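Local structure of tRNA(Phe) 7-((3-amino-3-carboxypropyl)-4-demethylwyosine(37)-N(4))-methyltransferase 1 (Pyrococcus horikoshii, 2IT2) at residues S52-R57 with S105-V110. The protein probably methylates N-4 of a demethylwyosine derivative at position 37 of tRNA(Phe), using S-adenosyl-L-methionine, in wyosine derivative biosynthesis. Numbering follows the deposited sequence.
Sequences SSCSGR and SPILHV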
loop_
_atom_site.group_PDB
_atom_site.type_symbol
_atom_site.label_atom_id
_atom_site.label_comp_id
_atom_site.label_asym_id
_atom_site.label_seq_id
_atom_site.Cartn_x
_atom_site.Cartn_y
_atom_site.Cartn_z
ATOM N N SER B 52 15.989 3.805 6.860
ATOM C CA SER B 52 15.222 4.939 6.324
ATOM C C SER B 52 13.705 4.925 6.601
ATOM O O SER B 52 13.025 3.968 6.245
ATOM C CB SER B 52 15.461 5.043 4.816
ATOM O OG SER B 52 15.166 3.823 4.167
ATOM N N SER B 53 13.185 5.998 7.214
ATOM C CA SER B 53 11.754 6.122 7.542
ATOM C C SER B 53 11.222 7.566 7.372
ATOM O O SER B 53 12.001 8.489 7.145
ATOM C CB SER B 53 11.509 5.655 8.983
ATOM O OG SER B 53 11.999 4.335 9.186
ATOM N N CYS B 54 9.902 7.749 7.484
ATOM C CA CYS B 54 9.263 9.071 7.346
ATOM C C CYS B 54 7.944 9.156 8.143
ATOM O O CYS B 54 7.301 8.134 8.375
ATOM C CB CYS B 54 9.025 9.378 5.864
ATOM S SG CYS B 54 8.086 8.131 4.960
ATOM N N SER B 55 7.538 10.368 8.546
ATOM C CA SER B 55 6.329 10.561 9.371
ATOM C C SER B 55 5.015 10.978 8.712
ATOM O O SER B 55 4.098 11.434 9.402
ATOM C CB SER B 55 6.619 11.566 10.494
ATOM O OG SER B 55 6.850 12.866 9.968
ATOM N N GLY B 56 4.914 10.818 7.397
ATOM C CA GLY B 56 3.691 11.184 6.697
ATOM C C GLY B 56 3.887 12.442 5.880
ATOM O O GLY B 56 4.671 13.303 6.253
ATOM N N ARG B 57 3.175 12.576 4.767
ATOM C CA ARG B 57 3.366 13.774 3.970
ATOM C C ARG B 57 2.179 14.232 3.146
ATOM O O ARG B 57 1.379 13.425 2.673
ATOM C CB ARG B 57 4.557 13.580 3.032
ATOM C CG ARG B 57 4.302 12.616 1.890
ATOM C CD ARG B 57 5.413 12.710 0.845
ATOM N NE ARG B 57 5.125 11.952 -0.372
ATOM C CZ ARG B 57 5.003 10.630 -0.423
ATOM N NH1 ARG B 57 5.139 9.898 0.675
ATOM N NH2 ARG B 57 4.742 10.036 -1.582
ATOM N N SER B 105 0.805 8.030 3.944
ATOM C CA SER B 105 1.053 7.533 5.299
ATOM C C SER B 105 2.524 7.481 5.671
ATOM O O SER B 105 3.392 7.423 4.797
ATOM C CB SER B 105 0.472 6.119 5.438
ATOM O OG SER B 105 1.082 5.417 6.518
ATOM N N PRO B 106 2.823 7.529 6.982
ATOM C CA PRO B 106 4.224 7.453 7.390
ATOM C C PRO B 106 4.653 6.026 7.011
ATOM O O PRO B 106 3.809 5.123 6.894
ATOM C CB PRO B 106 4.164 7.627 8.917
ATOM C CG PRO B 106 2.932 8.411 9.147
ATOM C CD PRO B 106 1.952 7.849 8.127
ATOM N N ILE B 107 5.952 5.839 6.808
ATOM C CA ILE B 107 6.497 4.527 6.486
ATOM C C ILE B 107 7.743 4.310 7.335
ATOM O O ILE B 107 8.673 5.117 7.311
ATOM C CB ILE B 107 6.913 4.409 5.005
ATOM C CG1 ILE B 107 5.710 4.638 4.089
ATOM C CG2 ILE B 107 7.534 3.031 4.764
ATOM C CD1 ILE B 107 6.041 4.560 2.616
ATOM N N LEU B 108 7.758 3.223 8.099
ATOM C CA LEU B 108 8.914 2.918 8.931
ATOM C C LEU B 108 9.478 1.574 8.466
ATOM O O LEU B 108 8.722 0.635 8.169
ATOM C CB LEU B 108 8.509 2.836 10.418
ATOM C CG LEU B 108 7.628 3.939 11.033
ATOM C CD1 LEU B 108 7.248 3.558 12.454
ATOM C CD2 LEU B 108 8.354 5.285 11.012
ATOM N N HIS B 109 10.797 1.495 8.353
ATOM C CA HIS B 109 11.447 0.253 7.967
ATOM C C HIS B 109 12.243 -0.181 9.185
ATOM O O HIS B 109 13.052 0.590 9.716
ATOM C CB HIS B 109 12.339 0.470 6.745
ATOM C CG HIS B 109 11.569 0.588 5.468
ATOM N ND1 HIS B 109 12.164 0.924 4.266
ATOM C CD2 HIS B 109 10.262 0.384 5.194
ATOM C CE1 HIS B 109 11.251 0.917 3.314
ATOM N NE2 HIS B 109 10.088 0.594 3.845
ATOM N N VAL B 110 11.980 -1.406 9.643
ATOM C CA VAL B 110 12.641 -1.925 10.835
ATOM C C VAL B 110 13.282 -3.307 10.643
ATOM O O VAL B 110 12.636 -4.248 10.187
ATOM C CB VAL B 110 11.637 -2.006 12.018
ATOM C CG1 VAL B 110 12.361 -2.428 13.271
ATOM C CG2 VAL B 110 10.949 -0.656 12.265
HETATM O O HOH W 1 10.370 5.011 5.032
HETATM O O HOH W 2 5.046 9.384 3.647
#
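With OG of S53 anti to its own carbonyl carbon (chi1 -55°), the hydroxyl reaches across to the backbone of H109 and accepts its N-H, with OG and N 3.2 Å apart in a fairly straight bond (162°). The hydroxyl thus adds a side-chain acceptor beside the backbone bonding of H109 with T51. The same OG is hydrogen-bonded to the backbone O of T51, to which it must donate, while CB of S53 lies 3.8 Å from CD2 of L108. An alanine here would probably leave the H109 N-H without this acceptor and the T51 carbonyl without this donor, weakening the tie between the strands where the chain changes direction at S52.

One residue on, C54 and I107 form an antiparallel hydrogen-bonded pair: N of C54 stands 2.9 Å from O of I107, and the return bond, from N of I107 to O of C54, is 3.1 Å and more bent. SG of C54, set between its backbone N and carbonyl carbon, rests 3.9 Å from CB of I107. Water 1 donates to both O of I107 and O of S52, bridging the strands beside this pair.

At S55 and G56 the pairing is interrupted, to resume with R57 and R104. Here the P106 ring lies along the backbone, CG 3.3 Å from O of S55, and also touches F184 and L188 of helix 167-194. G56, its N buried without a partner, has a backbone shape suited to glycine (phi 107°). Both segments belong to long, interrupted strands, 48-63 and 98-112, whose antiparallel pairing joins them near the centre of the chain, within the antiparallel sheet of this TYW3-family protein.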